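PDB 4KB5: mycosin-1 from Mycobacterium smegmatis, which acts as a membrane-anchored subtilisin-like serine protease that cleaves EspB and may regulate ESX-1 (type VII) secretion and virulence. Local coordinates for residues Ala156-Ser161 and Ile179-Cys184; Ala137-Gly142 and Thr152-Gly157. All blocks are in the same frame, centred on the assembly; numbering follows the deposited sequence.

Contact 1 of 2, residues Ala156-Ser161 and Ile179-Cys184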
ATOM      1  N   ALA A 156       3.415 -17.157  -4.380  1.00 35.68           N
ATOM      2  CA  ALA A 156       3.760 -16.976  -5.784  1.00 35.66           C
ATOM      3  C   ALA A 156       2.522 -16.700  -6.628  1.00 34.53           C
ATOM      4  O   ALA A 156       2.541 -15.833  -7.511  1.00 35.76           O
ATOM      5  CB  ALA A 156       4.521 -18.188  -6.309  1.00 37.37           C
ATOM      6  N   GLY A 157       1.442 -17.436  -6.358  1.00 34.83           N
ATOM      7  CA  GLY A 157       0.171 -17.198  -7.049  1.00 34.49           C
ATOM      8  C   GLY A 157      -0.289 -15.763  -6.811  1.00 33.75           C
ATOM      9  O   GLY A 157      -0.702 -15.062  -7.737  1.00 34.67           O
ATOM     10  N   SER A 158      -0.169 -15.318  -5.564  1.00 33.61           N
ATOM     11  CA  SER A 158      -0.535 -13.960  -5.208  1.00 35.60           C
ATOM     12  C   SER A 158       0.324 -12.926  -5.957  1.00 34.79           C
ATOM     13  O   SER A 158      -0.206 -11.957  -6.514  1.00 34.46           O
ATOM     14  CB  SER A 158      -0.450 -13.771  -3.705  1.00 35.90           C
ATOM     15  OG  SER A 158      -0.877 -12.467  -3.380  1.00 44.64           O
ATOM     16  N   ILE A 159       1.640 -13.161  -6.006  1.00 34.64           N
ATOM     17  CA  ILE A 159       2.561 -12.323  -6.802  1.00 32.37           C
ATOM     18  C   ILE A 159       2.169 -12.224  -8.278  1.00 31.72           C
ATOM     19  O   ILE A 159       2.134 -11.126  -8.848  1.00 31.70           O
ATOM     20  CB  ILE A 159       4.043 -12.788  -6.644  1.00 32.46           C
ATOM     21  CG1 ILE A 159       4.607 -12.232  -5.327  1.00 33.34           C
ATOM     22  CG2 ILE A 159       4.903 -12.312  -7.815  1.00 30.32           C
ATOM     23  CD1 ILE A 159       5.811 -12.974  -4.773  1.00 35.71           C
ATOM     24  N   ARG A 160       1.865 -13.363  -8.900  1.00 32.19           N
ATOM     25  CA  ARG A 160       1.473 -13.353 -10.313  1.00 31.88           C
ATOM     26  C   ARG A 160       0.143 -12.650 -10.556  1.00 30.87           C
ATOM     27  O   ARG A 160      -0.016 -11.958 -11.564  1.00 29.58           O
ATOM     28  CB  ARG A 160       1.442 -14.771 -10.899  1.00 35.63           C
ATOM     29  CG  ARG A 160       2.826 -15.405 -11.088  1.00 36.93           C
ATOM     30  CD  ARG A 160       2.749 -16.750 -11.811  1.00 36.45           C
ATOM     31  NE  ARG A 160       1.904 -17.710 -11.100  1.00 36.41           N
ATOM     32  CZ  ARG A 160       2.337 -18.557 -10.173  1.00 37.77           C
ATOM     33  NH1 ARG A 160       3.617 -18.591  -9.825  1.00 38.25           N
ATOM     34  NH2 ARG A 160       1.485 -19.381  -9.586  1.00 37.24           N
ATOM     35  N   SER A 161      -0.824 -12.819  -9.652  1.00 30.86           N
ATOM     36  CA  SER A 161      -2.096 -12.104  -9.842  1.00 30.46           C
ATOM     37  C   SER A 161      -1.924 -10.606  -9.574  1.00 27.92           C
ATOM     38  O   SER A 161      -2.501  -9.780 -10.275  1.00 28.13           O
ATOM     39  CB  SER A 161      -3.228 -12.709  -9.009  1.00 29.59           C
ATOM     40  OG  SER A 161      -2.976 -12.547  -7.629  1.00 32.80           O
ATOM     41  N   ILE A 179      -1.149  -0.440  -3.070  1.00 25.30           N
ATOM     42  CA  ILE A 179      -1.072  -1.888  -2.999  1.00 25.03           C
ATOM     43  C   ILE A 179      -0.954  -2.358  -1.549  1.00 26.98           C
ATOM     44  O   ILE A 179       0.043  -2.061  -0.861  1.00 26.29           O
ATOM     45  CB  ILE A 179       0.101  -2.453  -3.843  1.00 24.45           C
ATOM     46  CG1 ILE A 179      -0.094  -2.136  -5.328  1.00 23.66           C
ATOM     47  CG2 ILE A 179       0.280  -3.944  -3.595  1.00 23.93           C
ATOM     48  CD1 ILE A 179       1.055  -2.568  -6.222  1.00 22.89           C
ATOM     49  N   SER A 180      -1.967  -3.098  -1.091  1.00 25.37           N
ATOM     50  CA  SER A 180      -2.005  -3.555   0.299  1.00 28.87           C
ATOM     51  C   SER A 180      -1.210  -4.833   0.496  1.00 30.05           C
ATOM     52  O   SER A 180      -0.706  -5.102   1.595  1.00 31.94           O
ATOM     53  CB  SER A 180      -3.457  -3.763   0.772  1.00 30.55           C
ATOM     54  OG  SER A 180      -4.013  -4.940   0.206  0.53 29.72           O
ATOM     55  N   GLU A 181      -1.102  -5.629  -0.564  1.00 30.83           N
ATOM     56  CA  GLU A 181      -0.378  -6.894  -0.491  1.00 33.41           C
ATOM     57  C   GLU A 181       1.105  -6.680  -0.159  1.00 33.70           C
ATOM     58  O   GLU A 181       1.753  -5.779  -0.682  1.00 32.29           O
ATOM     59  CB  GLU A 181      -0.520  -7.681  -1.803  1.00 38.50           C
ATOM     60  CG  GLU A 181       0.369  -8.915  -1.930  1.00 39.04           C
ATOM     61  CD  GLU A 181      -0.050 -10.058  -1.018  1.00 44.97           C
ATOM     62  OE1 GLU A 181       0.026  -9.932   0.225  1.00 45.99           O
ATOM     63  OE2 GLU A 181      -0.449 -11.107  -1.556  1.00 48.81           O
ATOM     64  N   ALA A 182       1.600  -7.505   0.747  1.00 33.15           N
ATOM     65  CA  ALA A 182       2.999  -7.585   1.053  1.00 34.91           C
ATOM     66  C   ALA A 182       3.309  -9.075   1.103  1.00 35.66           C
ATOM     67  O   ALA A 182       3.108  -9.732   2.126  1.00 36.24           O
ATOM     68  CB  ALA A 182       3.287  -6.928   2.386  1.00 34.78           C
ATOM     69  N   ALA A 183       3.774  -9.607  -0.019  1.00 35.67           N
ATOM     70  CA  ALA A 183       4.088 -11.039  -0.126  1.00 35.80           C
ATOM     71  C   ALA A 183       5.478 -11.307   0.443  1.00 35.12           C
ATOM     72  O   ALA A 183       6.462 -10.734  -0.029  1.00 35.94           O
ATOM     73  CB  ALA A 183       4.000 -11.483  -1.579  1.00 32.81           C
ATOM     74  N   CYS A 184       5.540 -12.181   1.445  1.00 34.05           N
ATOM     75  CA  CYS A 184       6.754 -12.456   2.214  1.00 35.68           C
ATOM     76  C   CYS A 184       7.253 -13.870   1.970  1.00 35.36           C
ATOM     77  O   CYS A 184       6.466 -14.811   1.946  1.00 34.88           O
ATOM     78  CB  CYS A 184       6.491 -12.292   3.716  1.00 38.39           C
ATOM     79  SG  CYS A 184       6.087 -10.614   4.255  1.00 45.67           S
TER

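Contact 2 of 2, residues Ala137-Gly142 and Thr152-Gly157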
ATOM      1  N   ALA A 137     -10.761 -14.678   3.376  1.00 37.07           N
ATOM      2  CA  ALA A 137     -12.015 -15.432   3.369  1.00 38.38           C
ATOM      3  C   ALA A 137     -12.057 -16.407   2.200  1.00 39.50           C
ATOM      4  O   ALA A 137     -12.649 -17.473   2.305  1.00 42.61           O
ATOM      5  CB  ALA A 137     -13.208 -14.487   3.315  1.00 35.71           C
ATOM      6  N   PHE A 138     -11.438 -16.023   1.087  1.00 42.80           N
ATOM      7  CA  PHE A 138     -11.431 -16.834  -0.126  1.00 46.01           C
ATOM      8  C   PHE A 138     -10.007 -17.235  -0.427  1.00 50.66           C
ATOM      9  O   PHE A 138      -9.132 -16.379  -0.535  1.00 51.36           O
ATOM     10  CB  PHE A 138     -12.103 -16.083  -1.292  1.00 46.36           C
ATOM     11  CG  PHE A 138     -13.611 -16.127  -1.225  1.00 50.89           C
ATOM     12  CD1 PHE A 138     -14.324 -17.109  -1.910  1.00 51.27           C
ATOM     13  CD2 PHE A 138     -14.320 -15.235  -0.417  1.00 51.99           C
ATOM     14  CE1 PHE A 138     -15.717 -17.184  -1.810  1.00 50.46           C
ATOM     15  CE2 PHE A 138     -15.712 -15.305  -0.317  1.00 52.33           C
ATOM     16  CZ  PHE A 138     -16.410 -16.284  -1.016  1.00 48.06           C
ATOM     17  N   GLN A 139      -9.778 -18.543  -0.516  1.00 54.82           N
ATOM     18  CA  GLN A 139      -8.434 -19.109  -0.643  1.00 57.36           C
ATOM     19  C   GLN A 139      -8.344 -20.132  -1.778  1.00 61.85           C
ATOM     20  O   GLN A 139      -9.288 -20.905  -1.993  1.00 57.63           O
ATOM     21  CB  GLN A 139      -8.030 -19.780   0.670  1.00 58.23           C
ATOM     22  CG  GLN A 139      -7.960 -18.836   1.860  1.00 57.32           C
ATOM     23  CD  GLN A 139      -6.582 -18.244   2.054  0.27 55.77           C
ATOM     24  OE1 GLN A 139      -5.653 -18.935   2.463  0.51 52.67           O
ATOM     25  NE2 GLN A 139      -6.445 -16.955   1.773  1.00 55.98           N
ATOM     26  N   PRO A 140      -7.202 -20.152  -2.505  1.00 66.05           N
ATOM     27  CA  PRO A 140      -6.948 -21.188  -3.514  1.00 65.49           C
ATOM     28  C   PRO A 140      -7.265 -22.555  -2.936  1.00 64.79           C
ATOM     29  O   PRO A 140      -6.949 -22.810  -1.775  1.00 61.73           O
ATOM     30  CB  PRO A 140      -5.451 -21.044  -3.785  1.00 68.47           C
ATOM     31  CG  PRO A 140      -5.193 -19.588  -3.570  1.00 67.24           C
ATOM     32  CD  PRO A 140      -6.095 -19.177  -2.435  1.00 65.99           C
ATOM     33  N   LYS A 141      -7.896 -23.410  -3.738  1.00 66.59           N
ATOM     34  CA  LYS A 141      -8.598 -24.586  -3.215  1.00 73.09           C
ATOM     35  C   LYS A 141      -7.808 -25.898  -3.159  1.00 82.52           C
ATOM     36  O   LYS A 141      -7.276 -26.254  -2.103  1.00 87.09           O
ATOM     37  CB  LYS A 141      -9.942 -24.788  -3.939  0.87 72.60           C
ATOM     38  CG  LYS A 141      -9.867 -24.925  -5.451  0.95 71.19           C
ATOM     39  CD  LYS A 141     -11.240 -24.795  -6.091  0.95 71.76           C
ATOM     40  CE  LYS A 141     -12.060 -26.063  -5.935  1.00 70.75           C
ATOM     41  NZ  LYS A 141     -13.397 -25.890  -6.564  1.00 77.88           N
ATOM     42  N   GLY A 142      -7.748 -26.608  -4.288  1.00 85.40           N
ATOM     43  CA  GLY A 142      -7.204 -27.968  -4.358  1.00 89.05           C
ATOM     44  C   GLY A 142      -5.750 -28.126  -3.943  1.00 91.02           C
ATOM     45  O   GLY A 142      -5.057 -27.138  -3.685  1.00 91.26           O
ATOM     46  N   THR A 152       4.600 -22.661  -6.994  1.00 49.78           N
ATOM     47  CA  THR A 152       3.243 -23.210  -6.847  1.00 49.75           C
ATOM     48  C   THR A 152       2.676 -22.882  -5.468  1.00 48.69           C
ATOM     49  O   THR A 152       1.563 -23.284  -5.127  1.00 49.58           O
ATOM     50  CB  THR A 152       3.176 -24.747  -7.074  1.00 47.99           C
ATOM     51  OG1 THR A 152       3.787 -25.434  -5.972  1.00 48.69           O
ATOM     52  CG2 THR A 152       3.836 -25.152  -8.388  1.00 47.74           C
ATOM     53  N   THR A 153       3.465 -22.161  -4.678  1.00 46.44           N
ATOM     54  CA  THR A 153       3.037 -21.616  -3.390  1.00 46.54           C
ATOM     55  C   THR A 153       1.888 -20.595  -3.580  1.00 42.50           C
ATOM     56  O   THR A 153       1.721 -20.043  -4.669  1.00 40.50           O
ATOM     57  CB  THR A 153       4.249 -20.958  -2.682  1.00 49.55           C
ATOM     58  OG1 THR A 153       3.947 -20.680  -1.316  1.00 56.75           O
ATOM     59  CG2 THR A 153       4.628 -19.678  -3.351  1.00 42.95           C
ATOM     60  N   GLN A 154       1.102 -20.356  -2.529  1.00 43.98           N
ATOM     61  CA  GLN A 154       0.083 -19.289  -2.541  1.00 45.24           C
ATOM     62  C   GLN A 154       0.699 -17.900  -2.724  1.00 42.29           C
ATOM     63  O   GLN A 154       0.169 -17.065  -3.472  1.00 39.44           O
ATOM     64  CB  GLN A 154      -0.751 -19.310  -1.262  1.00 48.16           C
ATOM     65  CG  GLN A 154      -2.101 -19.974  -1.427  1.00 56.44           C
ATOM     66  CD  GLN A 154      -2.899 -19.996  -0.137  1.00 60.93           C
ATOM     67  OE1 GLN A 154      -2.935 -21.010   0.559  1.00 63.66           O
ATOM     68  NE2 GLN A 154      -3.538 -18.873   0.193  1.00 63.32           N
ATOM     69  N   THR A 155       1.817 -17.665  -2.037  1.00 41.35           N
ATOM     70  CA  THR A 155       2.599 -16.434  -2.202  1.00 39.93           C
ATOM     71  C   THR A 155       2.901 -16.155  -3.674  1.00 37.53           C
ATOM     72  O   THR A 155       2.641 -15.057  -4.174  1.00 37.91           O
ATOM     73  CB  THR A 155       3.915 -16.507  -1.399  1.00 40.58           C
ATOM     74  OG1 THR A 155       3.612 -16.818  -0.038  1.00 41.74           O
ATOM     75  CG2 THR A 155       4.667 -15.181  -1.453  1.00 40.85           C
ATOM     76  N   ALA A 156       3.415 -17.157  -4.380  1.00 35.68           N
ATOM     77  CA  ALA A 156       3.760 -16.976  -5.784  1.00 35.66           C
ATOM     78  C   ALA A 156       2.522 -16.700  -6.628  1.00 34.53           C
ATOM     79  O   ALA A 156       2.541 -15.833  -7.511  1.00 35.76           O
ATOM     80  CB  ALA A 156       4.521 -18.188  -6.309  1.00 37.37           C
ATOM     81  N   GLY A 157       1.442 -17.436  -6.358  1.00 34.83           N
ATOM     82  CA  GLY A 157       0.171 -17.198  -7.049  1.00 34.49           C
ATOM     83  C   GLY A 157      -0.289 -15.763  -6.811  1.00 33.75           C
ATOM     84  O   GLY A 157      -0.702 -15.062  -7.737  1.00 34.67           O
TER

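Contact 1 of 2, residues Ala156-Ser161 and Ile179-Cys184
The carboxylate of Glu181 is turned between two partners: OE2 faces the hydroxyl of Ser158 across the contact, while OE1 accepts a weak, bent hydrogen bond from the backbone N of Ala182. The second flat group, the guanidinium of Arg160, lies on another flank of the helix, with Ala156 O above the centre of one face; its salt bridge to Asp20 and bond to Asn151 O hold it there. Ser158 and Glu181 clearly face each other, but the modelled 2.3 Å from Ser158 OG to Glu181 OE2 is shorter than an ordinary hydrogen bond, and that length is doubtful. Ser158 presents OG by placing it anti to its own N (chi1 -177°), and the Glu181 chain bends at chi2 (71°). Gln133 packs on Glu181 and also reaches Ser158 OG weakly. Beside this polar pair is an apolar one, in which CG1 and CD1 of Ile159 close on the methyl of Ala183, with CG1 3.9 Å from Ala183 CB. The contact thus lays helix 154-171 over the chain leaving central strand 176-179 of the subtilase parallel sheet, just where it enters strand 183-186, which pairs antiparallel with strand 244-247.

Contact 2 of 2, residues Ala137-Gly142 and Thr152-Gly157
Gln154 NE2 donates to Gln139 OE1 over 3.1 Å, with a nearly straight N-H...O angle of 164°. The two amides meet quite differently at this bond. On the donor side the oxygen lies close to the amide plane of Gln154; on the acceptor side NE2 comes from above the carbonyl plane of Gln139, 58° out of it and so away from the lone-pair directions. The amide planes are steeply inclined to each other. Gln154 reaches across with its chain extended beyond CG (chi2 179°), whereas Gln139 bends at chi2 and has its own NE2 bonded to Ser135 O, which restrains the rotation of the acceptor amide and is consistent with OE1 being the end turned to Gln154. In this subtilase, the chain between parallel strand 127-132 and helix 154-171 makes a long excursion, within which strand 138-140 pairs antiparallel with strand 23-25. This is consistent with the known embrace between the N-terminal extension and an extended loop of the catalytic domain. The Pro140 ring lies aslant the Gln154 chain: its CG makes a carbon contact of 3.8 Å with Gln154 CG, and its CD comes within 3.7 Å of Gln154 NE2. Gln154 follows the N-cap residue Thr153, and at this helix start a glycerol, probably from the crystallisation liquor, is hydrogen-bonded by Thr153 OG1 and Thr155 N.

Both contacts draw on the first turns of helix 154-171 and share Ala156 and Gly157, with centres about 10 Å apart. They also touch directly, since Thr155 CG2 of contact 2 packs 3.8 Å from Ala183 CB of contact 1. Gln154 and Ser158, one helical turn apart, serve different neighbours: the former the peripheral strand 138-140, the latter the segment leading to strand 183-186, at Glu181. Contact 1 is the one near catalysis, the Glu181 side chain lying about 7 Å from that of Ser312 and about 8 Å from that of Asp70, both inferred members of the charge relay. Contact 2 sits at the surface, away from the triad.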